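Local coordinates for alpha-pyrone synthesis polyketide synthase-like Pks18 (Mycobacterium tuberculosis, PDB 1TED), which probably makes tri- and tetraketide alpha-pyrones, extending medium- and long-chain aliphatic acyl-CoA starters with malonyl-CoA units, at residues V46-Q49 with S50-A53; M106-F109 with Y110-V114; V210-D214 with I215-V219; P317-I320 with E321-R325. All blocks are in the same frame, centred on the assembly; numbering follows the deposited sequence.

Contact 1 of 4, residues V46-Q49 with S50-A53; sequences VVNQ and SDAA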
# COMPACT_ATOMS: atom_id res chain seq x y z
N VAL A 46 18.40 22.84 6.05
CA VAL A 46 19.32 22.08 6.89
C VAL A 46 19.14 22.45 8.37
O VAL A 46 19.42 23.57 8.77
CB VAL A 46 20.77 22.36 6.50
CG1 VAL A 46 21.72 21.71 7.49
CG2 VAL A 46 21.02 21.85 5.09
N VAL A 47 18.67 21.50 9.18
CA VAL A 47 18.49 21.77 10.60
C VAL A 47 19.65 21.21 11.41
O VAL A 47 19.93 20.02 11.38
CB VAL A 47 17.17 21.16 11.13
CG1 VAL A 47 17.06 21.40 12.62
CG2 VAL A 47 15.99 21.80 10.44
N ASN A 48 20.34 22.10 12.12
CA ASN A 48 21.47 21.67 12.93
C ASN A 48 20.96 21.05 14.22
O ASN A 48 20.17 21.66 14.95
CB ASN A 48 22.38 22.86 13.22
CG ASN A 48 23.63 22.46 13.96
OD1 ASN A 48 23.57 22.14 15.15
ND2 ASN A 48 24.76 22.46 13.27
N GLN A 49 21.41 19.84 14.50
CA GLN A 49 20.99 19.09 15.69
C GLN A 49 21.23 19.82 17.02
O GLN A 49 20.40 19.75 17.94
CB GLN A 49 21.69 17.73 15.73
CG GLN A 49 21.11 16.79 16.80
CD GLN A 49 19.70 16.34 16.47
OE1 GLN A 49 18.87 17.11 15.98
NE2 GLN A 49 19.40 15.08 16.77
N SER A 50 22.35 20.52 17.13
CA SER A 50 22.66 21.28 18.34
C SER A 50 21.65 22.42 18.48
O SER A 50 21.07 22.60 19.55
CB SER A 50 24.08 21.85 18.27
OG SER A 50 25.04 20.81 18.18
N ASP A 51 21.44 23.17 17.40
CA ASP A 51 20.47 24.27 17.44
C ASP A 51 19.08 23.69 17.73
O ASP A 51 18.33 24.23 18.55
CB ASP A 51 20.43 25.03 16.10
CG ASP A 51 21.78 25.62 15.72
OD1 ASP A 51 22.47 26.19 16.60
OD2 ASP A 51 22.16 25.54 14.54
N ALA A 52 18.74 22.58 17.08
CA ALA A 52 17.44 21.94 17.30
C ALA A 52 17.24 21.66 18.78
O ALA A 52 16.18 21.97 19.34
CB ALA A 52 17.35 20.63 16.51
N ALA A 53 18.24 21.06 19.42
CA ALA A 53 18.15 20.74 20.85
C ALA A 53 17.85 22.00 21.68
O ALA A 53 16.95 22.00 22.53
CB ALA A 53 19.45 20.10 21.33
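Turned so that CG stands opposite the backbone N (chi1 -175°), the side chain of Asn-48 swings beside its own carbonyl and brings OD1 to the start of the next helix, where Ser-50 and Asp-51 offer their N-H groups. Asn-48 is thus the N-cap of helix 49-57, at the point where the short strand 46-48 ends. OD1 accepts from Asp-51 N at 3.3 Å (N-H...O angle 159°), the donor tilted from the carbonyl plane. The bond from Ser-50 N to Asn-48 OD1 is weak despite its 2.8 Å, because the N-H is badly aimed. Asparagine suits the place: its short amide carries an acceptor to N-H groups that have no carbonyl of an earlier turn to bond. The carboxylate of Asp-51 crosses the Asn-48 side chain, the two flat groups 45° apart, with Asp-51 OD2 3.0 Å from Asn-48 CB; a negative charge near a helix start is probably favourable. Regular helix bonding begins with Ala-52 N to Asn-48 O at 2.7 Å and continues with Ala-53 N to Gln-49 O. Gln-49 points its amide inward, where NE2 bonds Ser-76 OG and Ser-222 O and OE1 bonds Arg-81, on the strand that pairs with 46-48. Alanine keeps the inner side of the turn slim, and the side chain of Ala-52 is about 5 Å from the bound myristic acid. Its CB also meets the polar tip of Gln-49, OE1, at 3.9 Å, and rests against Val-47 CG1 at 4.0 Å.

Contact 2 of 4, residues M106-F109 with Y110-V114; sequences MHLF and YEHAV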
# COMPACT_ATOMS: atom_id res chain seq x y z
N MET A 106 -1.80 16.53 5.98
CA MET A 106 -1.69 15.63 4.84
C MET A 106 -1.63 16.51 3.57
O MET A 106 -0.98 16.16 2.58
CB MET A 106 -2.90 14.70 4.77
CG MET A 106 -3.16 13.93 6.06
SD MET A 106 -1.87 12.74 6.47
CE MET A 106 -0.72 13.76 7.49
N HIS A 107 -2.34 17.64 3.60
CA HIS A 107 -2.28 18.57 2.48
C HIS A 107 -0.87 19.16 2.53
O HIS A 107 -0.23 19.36 1.50
CB HIS A 107 -3.33 19.69 2.62
CG HIS A 107 -4.68 19.32 2.08
ND1 HIS A 107 -4.89 19.01 0.76
CD2 HIS A 107 -5.88 19.19 2.70
CE1 HIS A 107 -6.16 18.70 0.58
NE2 HIS A 107 -6.79 18.80 1.74
N LEU A 108 -0.38 19.43 3.73
CA LEU A 108 0.97 19.96 3.85
C LEU A 108 1.94 18.93 3.27
O LEU A 108 2.92 19.29 2.62
CB LEU A 108 1.33 20.24 5.31
CG LEU A 108 1.51 21.71 5.69
CD1 LEU A 108 2.12 21.79 7.09
CD2 LEU A 108 2.41 22.43 4.68
N PHE A 109 1.65 17.65 3.52
CA PHE A 109 2.50 16.58 3.01
C PHE A 109 2.49 16.62 1.48
O PHE A 109 3.54 16.63 0.84
CB PHE A 109 1.98 15.21 3.49
CG PHE A 109 2.59 14.04 2.77
CD1 PHE A 109 3.78 13.47 3.21
CD2 PHE A 109 1.99 13.52 1.62
CE1 PHE A 109 4.36 12.40 2.52
CE2 PHE A 109 2.56 12.46 0.93
CZ PHE A 109 3.75 11.90 1.38
N TYR A 110 1.30 16.64 0.91
CA TYR A 110 1.18 16.65 -0.54
C TYR A 110 1.92 17.82 -1.16
O TYR A 110 2.70 17.65 -2.08
CB TYR A 110 -0.29 16.72 -0.96
CG TYR A 110 -0.51 16.56 -2.45
CD1 TYR A 110 -0.47 15.30 -3.05
CD2 TYR A 110 -0.76 17.67 -3.25
CE1 TYR A 110 -0.68 15.15 -4.42
CE2 TYR A 110 -0.97 17.53 -4.63
CZ TYR A 110 -0.93 16.27 -5.20
OH TYR A 110 -1.13 16.13 -6.55
N GLU A 111 1.68 19.01 -0.62
CA GLU A 111 2.31 20.23 -1.13
C GLU A 111 3.83 20.13 -1.25
O GLU A 111 4.40 20.55 -2.25
CB GLU A 111 1.93 21.41 -0.23
CG GLU A 111 2.43 22.76 -0.71
CD GLU A 111 2.15 23.86 0.30
OE1 GLU A 111 1.06 23.85 0.91
OE2 GLU A 111 3.03 24.74 0.48
N HIS A 112 4.49 19.57 -0.23
CA HIS A 112 5.95 19.44 -0.27
C HIS A 112 6.45 18.13 -0.87
O HIS A 112 7.55 18.08 -1.41
CB HIS A 112 6.56 19.60 1.13
CG HIS A 112 6.50 21.00 1.65
ND1 HIS A 112 5.44 21.48 2.39
CD2 HIS A 112 7.36 22.04 1.52
CE1 HIS A 112 5.65 22.75 2.69
NE2 HIS A 112 6.81 23.11 2.17
N ALA A 113 5.65 17.07 -0.76
CA ALA A 113 6.08 15.77 -1.28
C ALA A 113 6.18 15.73 -2.81
O ALA A 113 7.16 15.22 -3.36
CB ALA A 113 5.15 14.66 -0.77
N VAL A 114 5.18 16.29 -3.48
CA VAL A 114 5.13 16.30 -4.94
C VAL A 114 6.40 16.84 -5.61
O VAL A 114 7.03 16.14 -6.39
CB VAL A 114 3.90 17.10 -5.44
CG1 VAL A 114 3.94 17.22 -6.96
CG2 VAL A 114 2.61 16.42 -4.97
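The Phe-109 ring carries Ala-113 CB over one face, 3.7 Å above its plane and displaced toward the rim; the Tyr-110 ring has Val-114 CG2 over the centre of one face, 3.5 Å above the plane; and the His-112 ring presents its edge to Leu-108 O, which lies in the imidazole plane. All three pairs are i to i+4 neighbours along helix 102-125. The first is a CH-pi contact, with the methyl 15° off the ring normal. Phe-109 reaches it because CG stands opposite the backbone N (chi1 167°), which lays the ring along the helix toward the next turn. A methyl is small enough to sit there and still let this side of the helix pack on strand 196-204 of the central sheet, where Phe-109 and Ala-113 both touch Leu-204. Leu-108 O takes the backbone N-H of His-112 at 3.3 Å and also a weak bond from His-112 ND1. Leucine and histidine run side by side, pointing the same way. Shorter backbone bonds accompany them: Glu-111 N to His-107 O is 2.9 Å and Ala-113 N to Phe-109 O is 2.7 Å. Leu-108 CD2 lies against the imidazole, 3.8 Å from His-112 CE1 and 3.9 Å from His-112 ND1.

Contact 3 of 4, residues V210-D214 with I215-V219; sequences VFADD and INDVV. With MYR (myristic acid), chain E.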
# COMPACT_ATOMS: atom_id res chain seq x y z
N VAL A 210 4.73 17.60 16.45
CA VAL A 210 3.73 17.93 17.46
C VAL A 210 4.36 18.36 18.79
O VAL A 210 3.82 19.21 19.50
CB VAL A 210 2.78 16.72 17.70
CG1 VAL A 210 1.89 16.99 18.88
CG2 VAL A 210 1.93 16.49 16.46
N PHE A 211 5.50 17.76 19.12
CA PHE A 211 6.24 18.05 20.34
C PHE A 211 5.44 17.76 21.61
O PHE A 211 5.10 18.66 22.37
CB PHE A 211 6.71 19.52 20.34
CG PHE A 211 7.68 19.84 19.22
CD1 PHE A 211 9.02 19.48 19.32
CD2 PHE A 211 7.24 20.49 18.07
CE1 PHE A 211 9.91 19.75 18.28
CE2 PHE A 211 8.13 20.76 17.02
CZ PHE A 211 9.47 20.39 17.13
N ALA A 212 5.13 16.48 21.82
CA ALA A 212 4.39 16.04 23.00
C ALA A 212 5.36 15.81 24.18
O ALA A 212 6.58 15.83 24.00
CB ALA A 212 3.62 14.75 22.68
N ASP A 213 4.81 15.58 25.37
CA ASP A 213 5.60 15.40 26.59
C ASP A 213 6.38 14.10 26.80
O ASP A 213 7.46 14.14 27.39
CB ASP A 213 4.72 15.58 27.83
CG ASP A 213 4.14 16.98 27.95
OD1 ASP A 213 4.80 17.94 27.50
OD2 ASP A 213 3.02 17.10 28.51
N ASP A 214 5.85 12.97 26.37
CA ASP A 214 6.51 11.68 26.58
C ASP A 214 7.88 11.48 25.90
O ASP A 214 8.17 12.11 24.89
CB ASP A 214 5.55 10.54 26.17
CG ASP A 214 5.09 10.64 24.73
OD1 ASP A 214 4.21 11.48 24.43
OD2 ASP A 214 5.62 9.89 23.89
N ILE A 215 8.70 10.59 26.47
CA ILE A 215 10.04 10.31 25.92
C ILE A 215 9.97 9.85 24.49
O ILE A 215 10.72 10.33 23.65
CB ILE A 215 10.82 9.16 26.66
CG1 ILE A 215 9.96 8.55 27.76
CG2 ILE A 215 12.19 9.64 27.12
CD1 ILE A 215 8.95 7.59 27.25
N ASN A 216 9.09 8.89 24.21
CA ASN A 216 8.96 8.37 22.86
C ASN A 216 8.77 9.49 21.84
O ASN A 216 9.39 9.49 20.77
CB ASN A 216 7.81 7.38 22.76
CG ASN A 216 7.54 6.94 21.33
OD1 ASN A 216 6.72 7.53 20.64
ND2 ASN A 216 8.24 5.91 20.87
N ASP A 217 7.93 10.46 22.19
CA ASP A 217 7.67 11.58 21.30
C ASP A 217 8.92 12.44 21.20
O ASP A 217 9.32 12.82 20.10
CB ASP A 217 6.51 12.42 21.82
CG ASP A 217 5.78 13.15 20.71
OD1 ASP A 217 5.00 12.49 19.98
OD2 ASP A 217 6.00 14.38 20.55
N VAL A 218 9.54 12.75 22.34
CA VAL A 218 10.75 13.56 22.35
C VAL A 218 11.85 12.87 21.56
O VAL A 218 12.62 13.52 20.84
CB VAL A 218 11.27 13.79 23.79
CG1 VAL A 218 12.62 14.49 23.75
CG2 VAL A 218 10.26 14.61 24.59
N VAL A 219 11.92 11.54 21.69
CA VAL A 219 12.92 10.74 20.99
C VAL A 219 12.69 10.75 19.48
O VAL A 219 13.63 10.93 18.70
CB VAL A 219 12.91 9.28 21.51
CG1 VAL A 219 13.75 8.39 20.59
CG2 VAL A 219 13.47 9.23 22.93
C1 MYR E . 12.08 18.75 15.08
O1 MYR E . 13.05 19.38 14.68
O2 MYR E . 11.97 18.50 16.29
C2 MYR E . 11.00 18.26 14.10
C3 MYR E . 11.01 16.74 13.99
C4 MYR E . 9.96 16.25 12.99
C5 MYR E . 9.93 14.73 12.90
C6 MYR E . 9.47 14.08 14.21
C7 MYR E . 7.99 14.33 14.51
C8 MYR E . 7.06 13.63 13.52
C9 MYR E . 7.20 12.11 13.59
C10 MYR E . 6.37 11.43 12.50
C11 MYR E . 6.56 9.91 12.53
C12 MYR E . 5.78 9.24 11.41
C13 MYR E . 6.04 7.73 11.41
C14 MYR E . 5.29 7.04 10.26
O HOH W 1 8.13 15.86 21.42
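Asp-217 reaches from the first turn of helix 215-223 back to Ala-212 in the preceding loop, closing the N-terminal capping region of that helix. Its CB lies beside the N-cap residue, 3.4 Å from Asp-214 OD2. With CG opposite the backbone N (chi1 -153°), the carboxylate leaves the helix toward the loop, and CG passes 3.3 Å from Ala-212 CB. At the tip, OD1 lies farther from the Ala-212 methyl, whereas OD2 touches it and accepts from Ala-212 N at 2.6 Å, the N-H coming from above the carboxylate plane. A water donates to the same OD2 and to Ala-212 O, bridging the loop a second time. Asp-214 caps in the other direction: its OD2 takes Asp-217 N at 2.9 Å, again from above the carboxylate plane. The turn is completed by Val-218 N to Asp-214 O. Aspartate suits both sites, since each needs an acceptor on a short arm; the two carboxylates cross with their planes 60° apart, Asp-214 OD1 lying 4.6 Å from Asp-217 OD1. The side chain of Asp-217 is about 3 Å from that of His-221, which by similarity binds substrate. The loop also brings in Phe-211, whose ring meets that of His-221 and so probably helps line the pocket. The backbone of Phe-211 has a positive phi, unusual for a residue with a side chain, and the ring heads for the acid end of the bound myristic acid: Phe-211 CE1 lies 3.1 Å from O2 of the fatty acid, O2 approaching the ring obliquely.

Contact 4 of 4, residues P317-I320 with E321-R325; sequences PKII and EQSVR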
# COMPACT_ATOMS: atom_id res chain seq x y z
N PRO A 317 20.98 5.34 16.62
CA PRO A 317 22.11 4.64 17.25
C PRO A 317 21.82 3.23 17.78
O PRO A 317 22.56 2.30 17.49
CB PRO A 317 22.57 5.62 18.34
CG PRO A 317 21.32 6.44 18.61
CD PRO A 317 20.79 6.67 17.23
N LYS A 318 20.74 3.06 18.55
CA LYS A 318 20.41 1.74 19.10
C LYS A 318 20.08 0.67 18.06
O LYS A 318 20.32 -0.51 18.29
CB LYS A 318 19.24 1.84 20.08
CG LYS A 318 19.52 2.69 21.30
CD LYS A 318 18.33 2.71 22.24
CE LYS A 318 18.55 3.70 23.37
NZ LYS A 318 17.39 3.78 24.30
N ILE A 319 19.53 1.08 16.92
CA ILE A 319 19.17 0.15 15.86
C ILE A 319 20.39 -0.37 15.11
O ILE A 319 20.51 -1.56 14.84
CB ILE A 319 18.20 0.81 14.86
CG1 ILE A 319 16.95 1.27 15.61
CG2 ILE A 319 17.86 -0.15 13.73
CD1 ILE A 319 15.92 1.92 14.72
N ILE A 320 21.31 0.54 14.78
CA ILE A 320 22.55 0.17 14.09
C ILE A 320 23.37 -0.69 15.05
O ILE A 320 23.85 -1.76 14.71
CB ILE A 320 23.35 1.44 13.68
CG1 ILE A 320 22.51 2.29 12.71
CG2 ILE A 320 24.67 1.05 13.00
CD1 ILE A 320 23.21 3.55 12.21
N GLU A 321 23.51 -0.18 16.27
CA GLU A 321 24.23 -0.80 17.38
C GLU A 321 23.94 -2.30 17.54
O GLU A 321 24.85 -3.13 17.47
CB GLU A 321 23.79 -0.08 18.65
CG GLU A 321 24.70 -0.10 19.81
CD GLU A 321 24.30 0.96 20.80
OE1 GLU A 321 23.14 0.94 21.26
OE2 GLU A 321 25.13 1.83 21.11
N GLN A 322 22.67 -2.63 17.76
CA GLN A 322 22.25 -4.01 17.95
C GLN A 322 22.31 -4.85 16.69
O GLN A 322 22.52 -6.06 16.76
CB GLN A 322 20.84 -4.05 18.55
CG GLN A 322 20.75 -3.46 19.96
CD GLN A 322 21.79 -4.05 20.92
OE1 GLN A 322 22.06 -5.25 20.89
NE2 GLN A 322 22.37 -3.20 21.77
N SER A 323 22.12 -4.22 15.53
CA SER A 323 22.19 -4.96 14.27
C SER A 323 23.61 -5.48 14.10
O SER A 323 23.81 -6.64 13.73
CB SER A 323 21.81 -4.07 13.08
OG SER A 323 20.42 -3.79 13.08
N VAL A 324 24.59 -4.63 14.39
CA VAL A 324 25.99 -5.02 14.26
C VAL A 324 26.40 -6.08 15.30
O VAL A 324 27.14 -7.02 14.98
CB VAL A 324 26.92 -3.78 14.39
CG1 VAL A 324 28.36 -4.22 14.54
CG2 VAL A 324 26.77 -2.90 13.15
N ARG A 325 25.92 -5.95 16.53
CA ARG A 325 26.26 -6.92 17.56
C ARG A 325 25.66 -8.28 17.19
O ARG A 325 26.34 -9.32 17.27
CB ARG A 325 25.77 -6.47 18.94
CG ARG A 325 26.25 -7.36 20.07
CD ARG A 325 25.99 -6.74 21.43
NE ARG A 325 24.57 -6.60 21.71
CZ ARG A 325 23.86 -7.44 22.45
NH1 ARG A 325 24.44 -8.49 23.01
NH2 ARG A 325 22.56 -7.21 22.64
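Ile-319 O is gripped twice by Ser-323, by the hydroxyl OG at 2.8 Å and by the backbone N at 3.2 Å, the two donors arriving from opposite faces of the carbonyl plane. The hydroxyl gets there because OG sits beside its own backbone N (chi1 -72°), facing the preceding turn. Serine suits this buried position: it is small, and its polar group is satisfied within the helix while the residue packs on Phe-375 and Phe-377 of strand 370-378. Another shared acceptor is Gln-322 OE1, held side-on by Arg-325 NE at 3.0 Å and Arg-325 NH2 at 2.7 Å, nearly in the guanidinium plane; Arg-325 also makes a cation-pi contact with Phe-286. Helix 317-327 is amphipathic, lying in the C-terminal half of the thiolase fold between helices 281-299 and 335-344. Pro-317 fits its first turn, where no backbone N-H is required, and its O receives Glu-321 N at 2.9 Å. On the exposed side, Lys-318 and Glu-321 run alongside each other, but what meets the carboxylate is the aliphatic part of the lysine: Lys-318 CG lies 4.0 Å from Glu-321 OE1. Beside Ala-334, which both touch, the branched Ile-320 and Val-324 meet loosely, CG2 to CG2 at 4.5 Å.

Along the chain the contacts come in the order 1, 2, 3, 4. The first three belong to the N-terminal chalcone/stilbene synthase domain and contact 4 to the C-terminal one. None touches another. Contacts 1 and 3 are the closest pair, their centres about 17 Å apart; helix 49-57 and the 210-214 loop with helix 215-223 both come near the bound myristic acid. Contact 2 lies on helix 102-125 against the central sheet, and contact 4 is about 32 Å from it between centres, on the opposite side of the chain's centre. The side chain of Ile-319 in contact 4 is nevertheless about 6 Å from that of Cys-175, the probable nucleophile, so both halves of the thiolase fold approach the catalytic region.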